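Side-chain contacts in PmbA-related protein (Thermotoga maritima, PDB 1VL4), which is a putative modulator of DNA gyrase that probably acts as a metallopeptidase: residues K131-M134 with A135-A138; V237-N241 with T242-D246; Y105-E108 with G109-Y113; E16-K19 with D20-A24. All coordinates share one frame; numbering follows the deposited sequence.

All four contacts are local, between side chains a few residues apart. Contact 2 is the buried one: it turns strand 233-239 into helix 241-247 and is rich in hydrogen bonds, with Arg240 also salt-bridged to Glu220 and Glu370. Contacts 1 and 4 are partly buried turns of helices 128-143 and 15-29, with an apolar side on strand 32-48 and charged side chains at the more exposed positions. Contact 3 is a surface loop without regular structure, held by a water and a few ring contacts. Contacts 3 and 4 lie on the same side of the chain's centre, about 19 Å apart between centres, without touching, whereas contacts 2 and 4 lie on opposite sides, their centres about 49 Å apart.

Contact 1: K131-M134 with A135-A138; sequences KMDM and AKKA
Lys136 lies alongside Met132 one helical turn earlier, the two side chains pointing the same way. From its CB onward the lysine first runs over the carbonyl oxygen of Met132: CB is 3.6 Å from Met132 O, CG closes to 3.3 Å from Met132 O, and CD is already drawing away from it. This path follows from chi1 of -59°, which sets CG anti to the carbonyl carbon and beside the backbone N; beyond CG the chain is extended. The tip then meets the end of the methionine, with NZ 3.5 Å from Met132 CE, a methyl brought round by the bend at chi3 (54°). The same oxygen, Met132 O, receives the N-H of Lys136 at 2.9 Å in a nearly straight bond (177°). These are i to i+4 relations within helix 128-143, which packs on the long antiparallel sheet: Ala135 rests on Leu45 and Leu47 of strand 32-48 and, with Ala138, on Val154 of strand 148-167. Met132 also packs on Val97 of the second subunit. Asp133 stands near the lysine without a charge contact, its OD1 4.6 Å from Lys136 NZ; its salt bridge is instead made by OD2 to Lys129, one turn back. Lys131 stretches away from the following turn to a salt bridge with Asp158. Lys137 carries CB within 3.3 Å of Asp133 O; bent at chi2, it touches Pro210 and Glu211 of helix 210-223. Met134 packs on Pro210 as well, and its carbonyl oxygen accepts the N-H of Ala138.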
# COMPACT_ATOMS: atom_id res chain seq x y z
N LYS A 131 12.72 -13.35 -21.01
CA LYS A 131 12.09 -12.23 -20.30
C LYS A 131 13.12 -11.15 -20.03
O LYS A 131 12.84 -9.99 -20.30
CB LYS A 131 11.45 -12.72 -18.98
CG LYS A 131 10.41 -13.78 -19.21
CD LYS A 131 9.80 -14.28 -17.93
CE LYS A 131 9.04 -15.59 -18.10
NZ LYS A 131 7.92 -15.81 -17.06
N MET A 132 14.34 -11.54 -19.59
CA MET A 132 15.37 -10.58 -19.33
C MET A 132 15.70 -9.86 -20.60
O MET A 132 15.91 -8.64 -20.58
CB MET A 132 16.64 -11.25 -18.79
CG MET A 132 16.49 -11.81 -17.41
SD MET A 132 17.84 -13.00 -17.04
CE MET A 132 19.28 -11.99 -17.40
N ASP A 133 15.77 -10.59 -21.71
CA ASP A 133 16.19 -10.01 -22.99
C ASP A 133 15.16 -8.97 -23.49
O ASP A 133 15.54 -7.93 -24.03
CB ASP A 133 16.47 -11.09 -24.05
CG ASP A 133 17.82 -11.82 -23.84
OD1 ASP A 133 18.72 -11.33 -23.12
OD2 ASP A 133 17.99 -12.93 -24.39
N MET A 134 13.87 -9.22 -23.25
CA MET A 134 12.85 -8.21 -23.50
C MET A 134 13.07 -6.87 -22.75
O MET A 134 12.95 -5.78 -23.33
CB MET A 134 11.45 -8.75 -23.19
CG MET A 134 11.01 -9.82 -24.16
SD MET A 134 9.35 -10.54 -23.83
CE MET A 134 8.39 -9.26 -24.48
N ALA A 135 13.34 -6.96 -21.45
CA ALA A 135 13.62 -5.79 -20.62
C ALA A 135 14.89 -5.07 -21.07
O ALA A 135 14.88 -3.85 -21.24
CB ALA A 135 13.70 -6.22 -19.16
N LYS A 136 15.98 -5.80 -21.29
CA LYS A 136 17.22 -5.23 -21.83
C LYS A 136 17.08 -4.57 -23.20
O LYS A 136 17.71 -3.55 -23.48
CB LYS A 136 18.35 -6.29 -21.87
CG LYS A 136 18.70 -6.91 -20.54
CD LYS A 136 19.77 -7.98 -20.70
CE LYS A 136 20.40 -8.38 -19.36
NZ LYS A 136 21.00 -9.76 -19.40
N LYS A 137 16.24 -5.13 -24.05
CA LYS A 137 15.98 -4.55 -25.32
C LYS A 137 15.20 -3.24 -25.15
O LYS A 137 15.49 -2.26 -25.83
CB LYS A 137 15.21 -5.52 -26.20
CG LYS A 137 15.00 -5.05 -27.62
CD LYS A 137 16.32 -5.06 -28.42
CE LYS A 137 16.24 -4.14 -29.64
NZ LYS A 137 17.57 -3.96 -30.31
N ALA A 138 14.23 -3.20 -24.22
CA ALA A 138 13.53 -1.95 -23.96
C ALA A 138 14.49 -0.86 -23.44
O ALA A 138 14.43 0.32 -23.87
CB ALA A 138 12.40 -2.19 -23.02

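Contact 2: V237-N241 with T242-D246; sequences VLMRN and TALLD
The Arg240 guanidinium meets Thr242 at its edge, near its own plane, with both OG1 and CB of the threonine on that side. NE and NH1 grip one atom side-on: NE is 3.0 Å and NH1 3.1 Å from Thr242 OG1, which lies only 5° out of the guanidinium plane. The arginine reaches it by a bend at chi3 (73°). Two donors to one oxygen hold the flat group against rotation, and NH1 is further tied by salt bridges to Glu220 and Glu370. OG1 of Thr242 also bonds to the carbonyl oxygen of Thr369. With an alanine here instead of Arg240, Glu220 and Glu370 would probably lose this charge partner, and Thr242 OG1 two of its donors. The Asn241 amide crosses the threonine, and its OD1 takes the N-H of Thr242 at 2.8 Å in a weak bond (126°), while ND2 bonds to the carbonyl oxygen of Asp425. Here strand 233-239, inside a mixed sheet between strands 365-372 and 437-444, passes into helix 241-247, with Arg240 at the N-cap position. Arg240 O opens the helical bonding, accepting Leu244 N at 3.1 Å and, weakly, Ala243 N. Asn241 O takes Leu245 N at 2.8 Å, and CG of Leu245 folds down to 3.2 Å from that same Asn241 O. On the sheet side Met239 turns toward the helix, its CG anti to the backbone N and 3.7 Å from Ala243 CB; CB of Leu244 flanks that methylene, and both Met239 and Leu244 pack on Val437.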
# COMPACT_ATOMS: atom_id res chain seq x y z
N VAL A 237 -8.51 21.85 -23.88
CA VAL A 237 -7.56 20.81 -23.52
C VAL A 237 -7.79 19.58 -24.36
O VAL A 237 -8.88 18.99 -24.34
CB VAL A 237 -7.62 20.46 -22.01
CG1 VAL A 237 -6.83 19.18 -21.72
CG2 VAL A 237 -7.07 21.62 -21.14
N LEU A 238 -6.76 19.20 -25.12
CA LEU A 238 -6.78 17.88 -25.77
C LEU A 238 -6.11 16.91 -24.78
O LEU A 238 -4.89 16.92 -24.60
CB LEU A 238 -6.07 17.93 -27.11
CG LEU A 238 -5.77 16.65 -27.88
CD1 LEU A 238 -6.90 15.68 -27.80
CD2 LEU A 238 -5.44 17.06 -29.34
N MET A 239 -6.92 16.13 -24.08
CA MET A 239 -6.37 15.19 -23.14
C MET A 239 -6.05 13.87 -23.81
O MET A 239 -6.94 13.09 -24.15
CB MET A 239 -7.30 15.04 -21.97
CG MET A 239 -6.79 14.04 -20.95
SD MET A 239 -7.53 14.30 -19.34
CE MET A 239 -7.09 15.99 -19.10
N ARG A 240 -4.76 13.60 -23.99
CA ARG A 240 -4.35 12.36 -24.62
C ARG A 240 -4.85 11.16 -23.80
O ARG A 240 -5.02 11.25 -22.59
CB ARG A 240 -2.86 12.28 -24.78
CG ARG A 240 -2.40 11.25 -25.82
CD ARG A 240 -0.93 11.29 -26.05
NE ARG A 240 -0.20 10.74 -24.92
CZ ARG A 240 1.12 10.79 -24.79
NH1 ARG A 240 1.67 10.28 -23.71
NH2 ARG A 240 1.87 11.32 -25.75
N ASN A 241 -5.07 10.06 -24.52
CA ASN A 241 -5.48 8.79 -23.94
C ASN A 241 -4.78 8.42 -22.62
O ASN A 241 -5.43 8.08 -21.63
CB ASN A 241 -5.45 7.62 -24.99
CG ASN A 241 -4.14 7.47 -25.75
OD1 ASN A 241 -3.08 7.94 -25.34
ND2 ASN A 241 -4.21 6.72 -26.88
N THR A 242 -3.46 8.51 -22.61
CA THR A 242 -2.67 8.15 -21.42
C THR A 242 -3.05 8.97 -20.17
O THR A 242 -3.05 8.42 -19.07
CB THR A 242 -1.17 8.35 -21.68
OG1 THR A 242 -0.97 9.65 -22.25
CG2 THR A 242 -0.66 7.35 -22.66
N ALA A 243 -3.35 10.26 -20.32
CA ALA A 243 -3.80 11.08 -19.17
C ALA A 243 -5.24 10.66 -18.76
O ALA A 243 -5.56 10.48 -17.58
CB ALA A 243 -3.72 12.56 -19.49
N LEU A 244 -6.10 10.46 -19.76
CA LEU A 244 -7.50 10.21 -19.48
C LEU A 244 -7.67 8.84 -18.86
O LEU A 244 -8.53 8.67 -18.00
CB LEU A 244 -8.33 10.36 -20.76
CG LEU A 244 -9.82 10.13 -20.63
CD1 LEU A 244 -10.45 11.17 -19.70
CD2 LEU A 244 -10.44 10.19 -22.01
N LEU A 245 -6.86 7.87 -19.28
CA LEU A 245 -6.89 6.52 -18.70
C LEU A 245 -6.71 6.61 -17.17
O LEU A 245 -7.39 5.89 -16.46
CB LEU A 245 -5.79 5.61 -19.27
CG LEU A 245 -6.03 5.09 -20.67
CD1 LEU A 245 -4.75 4.50 -21.23
CD2 LEU A 245 -7.19 4.06 -20.62
N ASP A 246 -5.79 7.44 -16.69
CA ASP A 246 -5.65 7.62 -15.21
C ASP A 246 -6.78 8.43 -14.58
O ASP A 246 -7.33 8.06 -13.51
CB ASP A 246 -4.33 8.29 -14.85
CG ASP A 246 -3.12 7.48 -15.25
OD1 ASP A 246 -3.22 6.24 -15.43
OD2 ASP A 246 -2.05 8.12 -15.41

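Contact 3: Y105-E108 with G109-Y113; sequences YFFE and GGKEY
A water-bridged turn at the surface joins Phe107 and Glu108 to Lys111 and Tyr113, in the loop between helices 84-93 and 128-143. The water is held by three bonds: it donates to Glu108 O at 2.8 Å and to Tyr113 OH at 2.8 Å, and accepts Lys111 N at 3.1 Å. It thus spans a bend for which no direct hydrogen bond joins 105-108 to 109-113. At the bend Gly110 has a positive phi (103°) and backbone angles that would jam a CB against the preceding carbonyl oxygen. The turn is tied to the long hairpin of strands 148-167 and 172-188 through Gly109, backbone-bonded to Leu169, and through Phe107 O, bonded to Asn167. Phe107, with CG anti to its backbone N (chi1 -161°), brings its ring to Lys111 and Tyr113. The Lys111 and Phe107 side chains cross at about a right angle, Lys111 CG meeting the ring obliquely, 3.6 Å from Phe107 CZ. Tyr113 slides past in the opposite direction, so that its hydroxyl, OH, sits at the ring edge 4.0 Å from Phe107 CE2. That hydroxyl also bonds to the carbonyl oxygen of Gly301, while the phenylalanine packs on Leu322 of helix 322-328.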
# COMPACT_ATOMS: atom_id res chain seq x y z
N TYR A 105 -26.65 -12.74 0.90
CA TYR A 105 -26.91 -14.02 0.26
C TYR A 105 -25.86 -14.45 -0.76
O TYR A 105 -24.95 -13.68 -1.14
CB TYR A 105 -28.32 -14.05 -0.34
CG TYR A 105 -28.57 -12.99 -1.32
CD1 TYR A 105 -28.83 -11.69 -0.91
CD2 TYR A 105 -28.55 -13.28 -2.69
CE1 TYR A 105 -29.05 -10.70 -1.84
CE2 TYR A 105 -28.78 -12.30 -3.63
CZ TYR A 105 -29.03 -11.01 -3.21
OH TYR A 105 -29.25 -10.04 -4.17
N PHE A 106 -25.93 -15.73 -1.10
CA PHE A 106 -25.08 -16.33 -2.12
C PHE A 106 -25.86 -16.45 -3.44
O PHE A 106 -27.09 -16.55 -3.44
CB PHE A 106 -24.66 -17.73 -1.72
CG PHE A 106 -23.73 -17.81 -0.52
CD1 PHE A 106 -22.97 -16.71 -0.09
CD2 PHE A 106 -23.58 -19.03 0.15
CE1 PHE A 106 -22.07 -16.84 1.02
CE2 PHE A 106 -22.71 -19.16 1.27
CZ PHE A 106 -21.96 -18.05 1.70
N PHE A 107 -25.10 -16.49 -4.51
CA PHE A 107 -25.57 -16.70 -5.84
C PHE A 107 -25.69 -18.19 -6.17
O PHE A 107 -24.80 -18.99 -5.87
CB PHE A 107 -24.64 -16.00 -6.85
CG PHE A 107 -25.27 -15.76 -8.19
CD1 PHE A 107 -26.36 -14.92 -8.31
CD2 PHE A 107 -24.77 -16.36 -9.33
CE1 PHE A 107 -26.92 -14.67 -9.56
CE2 PHE A 107 -25.36 -16.12 -10.58
CZ PHE A 107 -26.42 -15.26 -10.69
N GLU A 108 -26.80 -18.55 -6.78
CA GLU A 108 -27.09 -19.93 -7.14
C GLU A 108 -26.42 -20.37 -8.43
O GLU A 108 -26.07 -19.57 -9.27
CB GLU A 108 -28.61 -20.08 -7.32
CG GLU A 108 -29.37 -19.92 -6.04
CD GLU A 108 -30.86 -20.09 -6.25
OE1 GLU A 108 -31.49 -19.11 -6.73
OE2 GLU A 108 -31.38 -21.20 -5.96
N GLY A 109 -26.26 -21.68 -8.60
CA GLY A 109 -25.73 -22.26 -9.81
C GLY A 109 -26.72 -22.16 -10.95
O GLY A 109 -27.87 -21.75 -10.74
N GLY A 110 -26.26 -22.49 -12.15
CA GLY A 110 -27.14 -22.64 -13.31
C GLY A 110 -27.18 -21.53 -14.35
O GLY A 110 -27.83 -21.70 -15.38
N LYS A 111 -26.54 -20.39 -14.09
CA LYS A 111 -26.55 -19.30 -15.07
C LYS A 111 -25.55 -19.54 -16.20
O LYS A 111 -24.65 -20.36 -16.07
CB LYS A 111 -26.20 -17.98 -14.38
CG LYS A 111 -27.25 -17.50 -13.40
CD LYS A 111 -28.58 -17.12 -14.07
CE LYS A 111 -29.66 -16.78 -13.03
NZ LYS A 111 -30.91 -16.32 -13.71
N GLU A 112 -25.70 -18.78 -17.30
CA GLU A 112 -24.73 -18.77 -18.39
C GLU A 112 -23.74 -17.58 -18.23
O GLU A 112 -24.13 -16.47 -17.83
CB GLU A 112 -25.39 -18.59 -19.75
CG GLU A 112 -26.38 -19.69 -20.09
CD GLU A 112 -26.92 -19.60 -21.55
OE1 GLU A 112 -26.43 -18.75 -22.39
OE2 GLU A 112 -27.86 -20.40 -21.83
N TYR A 113 -22.51 -17.85 -18.66
CA TYR A 113 -21.38 -17.00 -18.51
C TYR A 113 -20.82 -16.82 -19.88
O TYR A 113 -20.83 -17.76 -20.65
CB TYR A 113 -20.35 -17.68 -17.58
CG TYR A 113 -20.85 -17.79 -16.13
CD1 TYR A 113 -21.65 -18.85 -15.75
CD2 TYR A 113 -20.52 -16.86 -15.20
CE1 TYR A 113 -22.14 -18.94 -14.45
CE2 TYR A 113 -20.99 -16.95 -13.87
CZ TYR A 113 -21.82 -18.00 -13.53
OH TYR A 113 -22.32 -18.10 -12.27
O HOH W 1 -24.73 -19.45 -11.72

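Contact 4: E16-K19 with D20-A24; sequences EEFK and DRLFA
Lys19 sets CG over one face of the Phe23 ring one turn on, in a CH-pi contact: Lys19 CG sits 4.0 Å from the Phe23 ring centroid, 15° off its normal, and Lys19 CE runs on to 3.6 Å from Phe23 CE2. An extended chain with chi1 at 170° carries NZ past the ring to Thr166 OG1, its hydrogen-bond partner; the ion pairs of NZ with Asp172 and Glu16 are long. Backbone groups are satisfied along helix 15-29: Glu17 O takes Arg21 N, Phe18 O takes Leu22 N at 3.0 Å, and Lys19 O takes Phe23 N at 2.8 Å. The apolar side faces strand 32-48, where Lys19, Leu22 and Phe23 meet Ile35. Phe18 and Leu22 both pack on Ile65 of strand 51-69, with Phe18 CE2 3.6 Å from Leu22 CD1. A serine in place of Phe23 would probably open a gap beside Ile35 and Val33 and take the ring face from under Lys19 CG. On the exposed side the carboxylates of Glu16 and Asp20 face each other, though their exact closeness is doubtful; if real, it would probably favour a proton or counter-charge on one of them, with Lys19, in its long salt bridge to Glu16, probably giving only partial relief.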
# COMPACT_ATOMS: atom_id res chain seq x y z
N GLU A 16 -10.94 -30.75 -4.20
CA GLU A 16 -12.22 -31.46 -4.19
C GLU A 16 -12.58 -32.08 -2.87
O GLU A 16 -13.75 -32.08 -2.49
CB GLU A 16 -12.27 -32.58 -5.23
CG GLU A 16 -13.07 -32.25 -6.47
CD GLU A 16 -14.55 -31.99 -6.20
OE1 GLU A 16 -15.21 -32.82 -5.52
OE2 GLU A 16 -15.05 -30.96 -6.70
N GLU A 17 -11.59 -32.68 -2.20
CA GLU A 17 -11.82 -33.33 -0.92
C GLU A 17 -12.15 -32.29 0.14
O GLU A 17 -13.05 -32.47 0.95
CB GLU A 17 -10.59 -34.08 -0.47
CG GLU A 17 -10.33 -35.39 -1.21
CD GLU A 17 -8.95 -35.98 -0.88
OE1 GLU A 17 -7.90 -35.35 -1.20
OE2 GLU A 17 -8.91 -37.06 -0.28
N PHE A 18 -11.40 -31.19 0.10
CA PHE A 18 -11.56 -30.08 1.02
C PHE A 18 -12.97 -29.51 0.83
O PHE A 18 -13.73 -29.44 1.79
CB PHE A 18 -10.45 -29.06 0.76
CG PHE A 18 -10.37 -27.95 1.78
CD1 PHE A 18 -9.65 -28.09 2.95
CD2 PHE A 18 -11.00 -26.73 1.53
CE1 PHE A 18 -9.57 -27.06 3.87
CE2 PHE A 18 -10.92 -25.71 2.46
CZ PHE A 18 -10.20 -25.86 3.60
N LYS A 19 -13.33 -29.16 -0.40
CA LYS A 19 -14.70 -28.74 -0.78
C LYS A 19 -15.80 -29.68 -0.30
O LYS A 19 -16.78 -29.25 0.32
CB LYS A 19 -14.80 -28.57 -2.32
CG LYS A 19 -16.21 -28.37 -2.88
CD LYS A 19 -16.23 -28.57 -4.39
CE LYS A 19 -17.64 -28.49 -4.93
NZ LYS A 19 -17.68 -28.11 -6.40
N ASP A 20 -15.59 -30.98 -0.53
CA ASP A 20 -16.56 -31.99 -0.17
C ASP A 20 -16.76 -32.05 1.34
O ASP A 20 -17.90 -32.15 1.81
CB ASP A 20 -16.10 -33.37 -0.68
CG ASP A 20 -16.22 -33.53 -2.20
OD1 ASP A 20 -16.80 -32.65 -2.90
OD2 ASP A 20 -15.71 -34.54 -2.70
N ARG A 21 -15.66 -32.00 2.09
CA ARG A 21 -15.76 -32.06 3.54
C ARG A 21 -16.58 -30.87 4.02
O ARG A 21 -17.48 -31.01 4.84
CB ARG A 21 -14.38 -32.01 4.22
CG ARG A 21 -13.46 -33.27 4.18
CD ARG A 21 -13.80 -34.36 5.23
NE ARG A 21 -13.89 -33.94 6.66
CZ ARG A 21 -15.01 -33.59 7.31
NH1 ARG A 21 -16.19 -33.53 6.68
NH2 ARG A 21 -14.95 -33.27 8.60
N LEU A 22 -16.21 -29.68 3.52
CA LEU A 22 -16.89 -28.43 3.89
C LEU A 22 -18.38 -28.42 3.55
O LEU A 22 -19.19 -28.00 4.38
CB LEU A 22 -16.21 -27.24 3.21
CG LEU A 22 -14.89 -26.72 3.82
CD1 LEU A 22 -14.45 -25.54 2.97
CD2 LEU A 22 -15.05 -26.31 5.27
N PHE A 23 -18.74 -28.86 2.33
CA PHE A 23 -20.16 -28.96 1.97
C PHE A 23 -20.95 -29.93 2.86
O PHE A 23 -22.08 -29.68 3.24
CB PHE A 23 -20.32 -29.38 0.51
CG PHE A 23 -20.04 -28.31 -0.49
CD1 PHE A 23 -19.26 -27.17 -0.19
CD2 PHE A 23 -20.57 -28.42 -1.76
CE1 PHE A 23 -19.02 -26.21 -1.19
CE2 PHE A 23 -20.34 -27.48 -2.73
CZ PHE A 23 -19.57 -26.38 -2.46
N ALA A 24 -20.34 -31.05 3.22
CA ALA A 24 -20.97 -32.00 4.13
C ALA A 24 -21.19 -31.36 5.53
O ALA A 24 -22.28 -31.45 6.13
CB ALA A 24 -20.10 -33.25 4.23